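PDB 1JWQ: N-ACETYLMURAMOYL-L-ALANINE AMIDASE CwlV from Paenibacillus polymyxa, which probably cleaves the amide bond between N-acetylmuramic acid and L-alanine in cell-wall peptidoglycan, acting through this zinc-binding catalytic domain. Local coordinates for residues A[28-41]-A[155-169]. Sequence-based numbering, arbitrary orientation.
Sequences TFNLAMALKVESIL and LFDEDFQNRVAQGIA
In the open alpha-beta-alpha fold of this zinc amidase domain, helices 26-42 and 158-176 pack knobs-into-holes, Met33 and Lys36 interlocking with Gln161 and Ala165. The short segments cross at -57° with their axes 8.6 Å apart, and Val37 CA lies 5.0 Å from Ala165 CA, a closeness the small alanine allows. Near the zinc end, chi1 of 172° carries the Phe29 ring away from its own N, over to Leu155. There Leu155 CD2 makes a CH-pi contact over one ring face, 4.0 Å from the centroid, while Met33 CG sits over the rim of the opposite face. The Phe29 side chain is about 5 Å from that of Glu26, which binds the zinc with His10 and His80. The Gln161 amide and the Phe29 ring run in opposite directions, their planes 73° apart; Gln161 NE2 gives a nearly straight bond to Leu155 O, fixing the amide's rotation and tying the first turn of helix 158-176 to the end of helix 149-155. Met33, bent at chi2 and chi3, curls its CE into a hole formed by Gln161, Val164, Ala165 and Ile168. On the more open flank, Lys36 runs extended across Gln161 until a bend at chi4 brings NZ to two acceptors: Glu158 OE1 at 2.9 Å, a salt bridge from the carboxylate's syn side, somewhat out of its plane, and Asn162 OD1 at 2.7 Å. A methionine in its place would probably leave the Glu158 carboxylate without its cationic mate and Asn162 OD1 without this donor. Further along, Val37 CG2 meets Ile168 CG2, whose helix also touches Phe112 of helix 102-116. Ile40 sits over Ala165, Gln166 and Ala169: CD1 lies against the Ala165-Gln166 backbone, and CG2 rests 3.6 Å from Ala169 CB, which Leu41 CD2 also touches at 3.7 Å.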
ATOM      1  N   THR A  28       5.281  -7.374  -8.099  1.00 12.27           N
ATOM      2  CA  THR A  28       5.349  -8.625  -7.352  1.00 11.62           C
ATOM      3  C   THR A  28       5.242  -8.332  -5.860  1.00 12.02           C
ATOM      4  O   THR A  28       4.496  -8.993  -5.136  1.00 11.77           O
ATOM      5  CB  THR A  28       6.684  -9.341  -7.633  1.00 12.83           C
ATOM      6  OG1 THR A  28       6.874  -9.440  -9.050  1.00 13.86           O
ATOM      7  CG2 THR A  28       6.685 -10.735  -7.029  1.00 12.87           C
ATOM      8  N   PHE A  29       6.004  -7.342  -5.407  1.00 10.37           N
ATOM      9  CA  PHE A  29       5.979  -6.938  -4.008  1.00 10.10           C
ATOM     10  C   PHE A  29       4.590  -6.431  -3.621  1.00 10.00           C
ATOM     11  O   PHE A  29       4.044  -6.823  -2.592  1.00 11.23           O
ATOM     12  CB  PHE A  29       7.003  -5.828  -3.761  1.00  9.94           C
ATOM     13  CG  PHE A  29       6.914  -5.212  -2.388  1.00 11.72           C
ATOM     14  CD1 PHE A  29       7.419  -5.873  -1.277  1.00 11.47           C
ATOM     15  CD2 PHE A  29       6.298  -3.974  -2.209  1.00 11.77           C
ATOM     16  CE1 PHE A  29       7.317  -5.316  -0.004  1.00 11.71           C
ATOM     17  CE2 PHE A  29       6.192  -3.408  -0.942  1.00 11.04           C
ATOM     18  CZ  PHE A  29       6.704  -4.083   0.165  1.00 13.67           C
ATOM     19  N   ASN A  30       4.023  -5.556  -4.447  1.00  9.44           N
ATOM     20  CA  ASN A  30       2.714  -4.987  -4.158  1.00  9.34           C
ATOM     21  C   ASN A  30       1.633  -6.041  -3.980  1.00 10.00           C
ATOM     22  O   ASN A  30       0.821  -5.957  -3.059  1.00  9.18           O
ATOM     23  CB  ASN A  30       2.298  -4.007  -5.262  1.00 10.30           C
ATOM     24  CG  ASN A  30       3.236  -2.810  -5.362  1.00  9.88           C
ATOM     25  OD1 ASN A  30       3.962  -2.498  -4.417  1.00  9.53           O
ATOM     26  ND2 ASN A  30       3.211  -2.126  -6.505  1.00  9.42           N
ATOM     27  N   LEU A  31       1.619  -7.032  -4.861  1.00 10.86           N
ATOM     28  CA  LEU A  31       0.620  -8.090  -4.779  1.00 11.59           C
ATOM     29  C   LEU A  31       0.815  -8.935  -3.522  1.00 10.79           C
ATOM     30  O   LEU A  31      -0.137  -9.202  -2.796  1.00 10.70           O
ATOM     31  CB  LEU A  31       0.695  -8.978  -6.019  1.00 12.06           C
ATOM     32  CG  LEU A  31      -0.291 -10.150  -6.043  1.00 11.51           C
ATOM     33  CD1 LEU A  31      -1.721  -9.626  -5.984  1.00 12.26           C
ATOM     34  CD2 LEU A  31      -0.073 -10.954  -7.313  1.00 14.36           C
ATOM     35  N   ALA A  32       2.051  -9.355  -3.270  1.00 12.24           N
ATOM     36  CA  ALA A  32       2.350 -10.166  -2.093  1.00 11.45           C
ATOM     37  C   ALA A  32       1.883  -9.454  -0.825  1.00 13.35           C
ATOM     38  O   ALA A  32       1.332 -10.076   0.087  1.00 13.55           O
ATOM     39  CB  ALA A  32       3.858 -10.451  -2.018  1.00  9.82           C
ATOM     40  N   MET A  33       2.102  -8.143  -0.771  1.00 11.97           N
ATOM     41  CA  MET A  33       1.695  -7.355   0.388  1.00 11.71           C
ATOM     42  C   MET A  33       0.174  -7.271   0.491  1.00 10.74           C
ATOM     43  O   MET A  33      -0.391  -7.465   1.565  1.00 10.65           O
ATOM     44  CB  MET A  33       2.279  -5.939   0.307  1.00 12.32           C
ATOM     45  CG  MET A  33       3.781  -5.880   0.520  1.00 13.32           C
ATOM     46  SD  MET A  33       4.253  -6.591   2.111  1.00 16.59           S
ATOM     47  CE  MET A  33       3.156  -5.708   3.203  1.00 11.90           C
ATOM     48  N   ALA A  34      -0.479  -6.978  -0.630  1.00 10.86           N
ATOM     49  CA  ALA A  34      -1.932  -6.874  -0.656  1.00 11.34           C
ATOM     50  C   ALA A  34      -2.581  -8.177  -0.200  1.00 11.71           C
ATOM     51  O   ALA A  34      -3.538  -8.169   0.577  1.00 11.95           O
ATOM     52  CB  ALA A  34      -2.409  -6.511  -2.062  1.00 11.87           C
ATOM     53  N   LEU A  35      -2.058  -9.300  -0.676  1.00 12.00           N
ATOM     54  CA  LEU A  35      -2.608 -10.599  -0.306  1.00 12.88           C
ATOM     55  C   LEU A  35      -2.422 -10.879   1.185  1.00 13.39           C
ATOM     56  O   LEU A  35      -3.300 -11.451   1.827  1.00 13.83           O
ATOM     57  CB  LEU A  35      -1.953 -11.708  -1.134  1.00 14.48           C
ATOM     58  CG  LEU A  35      -2.238 -11.652  -2.637  1.00 15.53           C
ATOM     59  CD1 LEU A  35      -1.522 -12.789  -3.335  1.00 17.97           C
ATOM     60  CD2 LEU A  35      -3.742 -11.731  -2.886  1.00 17.70           C
ATOM     61  N   LYS A  36      -1.278 -10.482   1.730  1.00 13.06           N
ATOM     62  CA  LYS A  36      -1.018 -10.695   3.151  1.00 13.07           C
ATOM     63  C   LYS A  36      -1.934  -9.824   4.004  1.00 13.16           C
ATOM     64  O   LYS A  36      -2.462 -10.276   5.022  1.00 12.50           O
ATOM     65  CB  LYS A  36       0.449 -10.402   3.480  1.00 13.45           C
ATOM     66  CG  LYS A  36       1.410 -11.491   3.030  1.00 15.14           C
ATOM     67  CD  LYS A  36       2.857 -11.093   3.267  1.00 19.40           C
ATOM     68  CE  LYS A  36       3.828 -12.168   2.771  1.00 18.38           C
ATOM     69  NZ  LYS A  36       3.670 -13.438   3.529  1.00 21.63           N
ATOM     70  N   VAL A  37      -2.130  -8.575   3.592  1.00 12.85           N
ATOM     71  CA  VAL A  37      -3.001  -7.681   4.344  1.00 12.10           C
ATOM     72  C   VAL A  37      -4.421  -8.236   4.289  1.00 14.10           C
ATOM     73  O   VAL A  37      -5.145  -8.214   5.283  1.00 13.73           O
ATOM     74  CB  VAL A  37      -2.957  -6.243   3.767  1.00 13.22           C
ATOM     75  CG1 VAL A  37      -4.007  -5.364   4.445  1.00 11.92           C
ATOM     76  CG2 VAL A  37      -1.575  -5.650   3.984  1.00 10.41           C
ATOM     77  N   GLU A  38      -4.801  -8.764   3.131  1.00 13.78           N
ATOM     78  CA  GLU A  38      -6.130  -9.332   2.966  1.00 14.94           C
ATOM     79  C   GLU A  38      -6.344 -10.494   3.931  1.00 15.01           C
ATOM     80  O   GLU A  38      -7.368 -10.567   4.611  1.00 14.73           O
ATOM     81  CB  GLU A  38      -6.330  -9.823   1.535  1.00 14.81           C
ATOM     82  CG  GLU A  38      -7.763 -10.241   1.240  1.00 17.32           C
ATOM     83  CD  GLU A  38      -7.909 -10.944  -0.089  1.00 16.96           C
ATOM     84  OE1 GLU A  38      -9.037 -10.978  -0.619  1.00 20.92           O
ATOM     85  OE2 GLU A  38      -6.901 -11.471  -0.599  1.00 16.74           O
ATOM     86  N   SER A  39      -5.378 -11.405   3.983  1.00 16.03           N
ATOM     87  CA  SER A  39      -5.474 -12.565   4.866  1.00 17.00           C
ATOM     88  C   SER A  39      -5.670 -12.159   6.322  1.00 16.07           C
ATOM     89  O   SER A  39      -6.461 -12.767   7.047  1.00 16.52           O
ATOM     90  CB  SER A  39      -4.218 -13.431   4.749  1.00 19.19           C
ATOM     91  OG  SER A  39      -4.029 -13.867   3.414  1.00 26.44           O
ATOM     92  N   ILE A  40      -4.949 -11.128   6.746  1.00 13.92           N
ATOM     93  CA  ILE A  40      -5.047 -10.648   8.119  1.00 14.16           C
ATOM     94  C   ILE A  40      -6.409 -10.016   8.394  1.00 15.16           C
ATOM     95  O   ILE A  40      -7.056 -10.340   9.386  1.00 15.18           O
ATOM     96  CB  ILE A  40      -3.945  -9.610   8.424  1.00 13.14           C
ATOM     97  CG1 ILE A  40      -2.569 -10.269   8.297  1.00 13.09           C
ATOM     98  CG2 ILE A  40      -4.128  -9.038   9.825  1.00 11.37           C
ATOM     99  CD1 ILE A  40      -1.418  -9.287   8.317  1.00 13.24           C
ATOM    100  N   LEU A  41      -6.844  -9.123   7.510  1.00 14.84           N
ATOM    101  CA  LEU A  41      -8.122  -8.446   7.691  1.00 15.80           C
ATOM    102  C   LEU A  41      -9.334  -9.355   7.502  1.00 17.49           C
ATOM    103  O   LEU A  41     -10.411  -9.067   8.026  1.00 16.92           O
ATOM    104  CB  LEU A  41      -8.225  -7.244   6.746  1.00 15.45           C
ATOM    105  CG  LEU A  41      -7.215  -6.116   6.985  1.00 16.17           C
ATOM    106  CD1 LEU A  41      -7.455  -4.993   5.985  1.00 14.66           C
ATOM    107  CD2 LEU A  41      -7.346  -5.592   8.407  1.00 15.91           C
ATOM    108  N   LEU A 155      12.623  -5.696   1.426  1.00 15.09           N
ATOM    109  CA  LEU A 155      11.233  -5.675   0.986  1.00 14.58           C
ATOM    110  C   LEU A 155      10.768  -7.035   0.480  1.00 15.81           C
ATOM    111  O   LEU A 155       9.582  -7.356   0.557  1.00 15.25           O
ATOM    112  CB  LEU A 155      11.015  -4.606  -0.094  1.00 14.52           C
ATOM    113  CG  LEU A 155      10.342  -3.323   0.422  1.00 15.81           C
ATOM    114  CD1 LEU A 155      11.250  -2.638   1.435  1.00 18.96           C
ATOM    115  CD2 LEU A 155      10.037  -2.390  -0.740  1.00 17.29           C
ATOM    116  N   PHE A 156      11.695  -7.838  -0.036  1.00 16.29           N
ATOM    117  CA  PHE A 156      11.319  -9.159  -0.517  1.00 17.07           C
ATOM    118  C   PHE A 156      11.589 -10.252   0.502  1.00 17.65           C
ATOM    119  O   PHE A 156      11.599 -11.437   0.169  1.00 18.95           O
ATOM    120  CB  PHE A 156      12.001  -9.472  -1.848  1.00 17.24           C
ATOM    121  CG  PHE A 156      11.332  -8.820  -3.022  1.00 17.44           C
ATOM    122  CD1 PHE A 156      11.581  -7.490  -3.333  1.00 17.30           C
ATOM    123  CD2 PHE A 156      10.394  -9.518  -3.772  1.00 19.40           C
ATOM    124  CE1 PHE A 156      10.901  -6.860  -4.375  1.00 16.53           C
ATOM    125  CE2 PHE A 156       9.707  -8.899  -4.817  1.00 19.19           C
ATOM    126  CZ  PHE A 156       9.961  -7.568  -5.116  1.00 18.80           C
ATOM    127  N   ASP A 157      11.798  -9.844   1.748  1.00 19.19           N
ATOM    128  CA  ASP A 157      12.021 -10.787   2.836  1.00 20.57           C
ATOM    129  C   ASP A 157      10.646 -11.124   3.409  1.00 20.31           C
ATOM    130  O   ASP A 157       9.869 -10.230   3.748  1.00 17.62           O
ATOM    131  CB  ASP A 157      12.909 -10.161   3.916  1.00 22.11           C
ATOM    132  CG  ASP A 157      13.084 -11.066   5.127  1.00 25.52           C
ATOM    133  OD1 ASP A 157      12.182 -11.097   5.994  1.00 24.43           O
ATOM    134  OD2 ASP A 157      14.121 -11.753   5.206  1.00 26.99           O
ATOM    135  N   GLU A 158      10.347 -12.415   3.509  1.00 20.42           N
ATOM    136  CA  GLU A 158       9.057 -12.860   4.020  1.00 23.52           C
ATOM    137  C   GLU A 158       8.665 -12.325   5.385  1.00 21.94           C
ATOM    138  O   GLU A 158       7.528 -11.896   5.577  1.00 20.81           O
ATOM    139  CB  GLU A 158       8.995 -14.390   4.034  1.00 27.87           C
ATOM    140  CG  GLU A 158       8.386 -14.953   2.772  1.00 34.92           C
ATOM    141  CD  GLU A 158       6.997 -14.395   2.524  1.00 37.89           C
ATOM    142  OE1 GLU A 158       6.001 -15.092   2.826  1.00 38.94           O
ATOM    143  OE2 GLU A 158       6.906 -13.248   2.039  1.00 42.48           O
ATOM    144  N   ASP A 159       9.593 -12.347   6.335  1.00 21.12           N
ATOM    145  CA  ASP A 159       9.288 -11.864   7.674  1.00 21.89           C
ATOM    146  C   ASP A 159       8.969 -10.375   7.654  1.00 19.56           C
ATOM    147  O   ASP A 159       8.055  -9.920   8.338  1.00 19.24           O
ATOM    148  CB  ASP A 159      10.450 -12.151   8.627  1.00 24.46           C
ATOM    149  CG  ASP A 159      10.745 -13.634   8.744  1.00 28.87           C
ATOM    150  OD1 ASP A 159       9.781 -14.429   8.794  1.00 28.99           O
ATOM    151  OD2 ASP A 159      11.937 -14.007   8.795  1.00 32.77           O
ATOM    152  N   PHE A 160       9.728  -9.624   6.865  1.00 19.27           N
ATOM    153  CA  PHE A 160       9.515  -8.186   6.732  1.00 16.75           C
ATOM    154  C   PHE A 160       8.094  -7.942   6.241  1.00 14.92           C
ATOM    155  O   PHE A 160       7.348  -7.160   6.831  1.00 15.25           O
ATOM    156  CB  PHE A 160      10.505  -7.596   5.720  1.00 16.66           C
ATOM    157  CG  PHE A 160      10.206  -6.171   5.331  1.00 14.73           C
ATOM    158  CD1 PHE A 160      10.627  -5.110   6.127  1.00 14.27           C
ATOM    159  CD2 PHE A 160       9.486  -5.892   4.171  1.00 14.22           C
ATOM    160  CE1 PHE A 160      10.334  -3.792   5.773  1.00 11.80           C
ATOM    161  CE2 PHE A 160       9.187  -4.577   3.811  1.00 12.38           C
ATOM    162  CZ  PHE A 160       9.614  -3.527   4.616  1.00 14.35           C
ATOM    163  N   GLN A 161       7.724  -8.622   5.161  1.00 13.80           N
ATOM    164  CA  GLN A 161       6.393  -8.470   4.582  1.00 15.40           C
ATOM    165  C   GLN A 161       5.288  -8.780   5.581  1.00 15.11           C
ATOM    166  O   GLN A 161       4.315  -8.038   5.689  1.00 13.34           O
ATOM    167  CB  GLN A 161       6.240  -9.367   3.351  1.00 14.33           C
ATOM    168  CG  GLN A 161       7.280  -9.102   2.276  1.00 13.84           C
ATOM    169  CD  GLN A 161       6.977  -9.805   0.966  1.00 13.85           C
ATOM    170  OE1 GLN A 161       6.141 -10.707   0.909  1.00 13.54           O
ATOM    171  NE2 GLN A 161       7.672  -9.403  -0.094  1.00 13.23           N
ATOM    172  N   ASN A 162       5.436  -9.874   6.317  1.00 15.73           N
ATOM    173  CA  ASN A 162       4.421 -10.249   7.292  1.00 14.80           C
ATOM    174  C   ASN A 162       4.260  -9.202   8.382  1.00 14.68           C
ATOM    175  O   ASN A 162       3.146  -8.885   8.791  1.00 13.80           O
ATOM    176  CB  ASN A 162       4.759 -11.604   7.917  1.00 16.05           C
ATOM    177  CG  ASN A 162       4.593 -12.745   6.936  1.00 17.82           C
ATOM    178  OD1 ASN A 162       3.621 -12.784   6.179  1.00 18.23           O
ATOM    179  ND2 ASN A 162       5.530 -13.688   6.949  1.00 18.32           N
ATOM    180  N   ARG A 163       5.382  -8.667   8.845  1.00 16.09           N
ATOM    181  CA  ARG A 163       5.382  -7.655   9.890  1.00 16.96           C
ATOM    182  C   ARG A 163       4.721  -6.369   9.390  1.00 15.13           C
ATOM    183  O   ARG A 163       3.895  -5.764  10.078  1.00 13.85           O
ATOM    184  CB  ARG A 163       6.821  -7.368  10.310  1.00 19.46           C
ATOM    185  CG  ARG A 163       6.948  -6.394  11.451  1.00 26.46           C
ATOM    186  CD  ARG A 163       8.312  -5.748  11.422  1.00 31.04           C
ATOM    187  NE  ARG A 163       9.365  -6.691  11.058  1.00 35.12           N
ATOM    188  CZ  ARG A 163      10.470  -6.339  10.413  1.00 36.30           C
ATOM    189  NH1 ARG A 163      10.651  -5.073  10.058  1.00 33.90           N
ATOM    190  NH2 ARG A 163      11.403  -7.243  10.148  1.00 37.60           N
ATOM    191  N   VAL A 164       5.090  -5.966   8.181  1.00 13.70           N
ATOM    192  CA  VAL A 164       4.553  -4.755   7.575  1.00 12.35           C
ATOM    193  C   VAL A 164       3.079  -4.923   7.234  1.00 11.11           C
ATOM    194  O   VAL A 164       2.290  -3.998   7.411  1.00 10.61           O
ATOM    195  CB  VAL A 164       5.349  -4.386   6.308  1.00 12.80           C
ATOM    196  CG1 VAL A 164       4.701  -3.204   5.599  1.00 12.11           C
ATOM    197  CG2 VAL A 164       6.783  -4.037   6.695  1.00 12.80           C
ATOM    198  N   ALA A 165       2.711  -6.109   6.753  1.00 11.02           N
ATOM    199  CA  ALA A 165       1.322  -6.383   6.410  1.00 10.66           C
ATOM    200  C   ALA A 165       0.464  -6.231   7.659  1.00 11.22           C
ATOM    201  O   ALA A 165      -0.661  -5.735   7.598  1.00  9.50           O
ATOM    202  CB  ALA A 165       1.182  -7.797   5.842  1.00 10.41           C
ATOM    203  N   GLN A 166       0.994  -6.666   8.797  1.00 10.90           N
ATOM    204  CA  GLN A 166       0.243  -6.549  10.039  1.00 11.63           C
ATOM    205  C   GLN A 166       0.119  -5.082  10.416  1.00 11.91           C
ATOM    206  O   GLN A 166      -0.917  -4.649  10.917  1.00 12.92           O
ATOM    207  CB  GLN A 166       0.933  -7.309  11.175  1.00 12.03           C
ATOM    208  CG  GLN A 166       0.156  -7.257  12.486  1.00 11.60           C
ATOM    209  CD  GLN A 166      -1.195  -7.951  12.396  1.00 13.18           C
ATOM    210  OE1 GLN A 166      -1.274  -9.149  12.117  1.00 16.00           O
ATOM    211  NE2 GLN A 166      -2.264  -7.201  12.634  1.00 11.57           N
ATOM    212  N   GLY A 167       1.182  -4.321  10.174  1.00 11.47           N
ATOM    213  CA  GLY A 167       1.161  -2.904  10.486  1.00 10.87           C
ATOM    214  C   GLY A 167       0.118  -2.188   9.645  1.00 11.52           C
ATOM    215  O   GLY A 167      -0.626  -1.343  10.144  1.00 11.39           O
ATOM    216  N   ILE A 168       0.065  -2.524   8.362  1.00 11.25           N
ATOM    217  CA  ILE A 168      -0.904  -1.917   7.457  1.00 10.43           C
ATOM    218  C   ILE A 168      -2.315  -2.306   7.898  1.00 12.34           C
ATOM    219  O   ILE A 168      -3.228  -1.475   7.922  1.00 10.06           O
ATOM    220  CB  ILE A 168      -0.645  -2.369   6.000  1.00  9.31           C
ATOM    221  CG1 ILE A 168       0.711  -1.822   5.540  1.00  9.60           C
ATOM    222  CG2 ILE A 168      -1.756  -1.889   5.085  1.00  8.62           C
ATOM    223  CD1 ILE A 168       1.125  -2.263   4.135  1.00 10.66           C
ATOM    224  N   ALA A 169      -2.482  -3.572   8.264  1.00 12.32           N
ATOM    225  CA  ALA A 169      -3.777  -4.055   8.724  1.00 13.42           C
ATOM    226  C   ALA A 169      -4.200  -3.279   9.970  1.00 12.32           C
ATOM    227  O   ALA A 169      -5.351  -2.874  10.088  1.00 12.87           O
ATOM    228  CB  ALA A 169      -3.702  -5.558   9.027  1.00 11.11           C
TER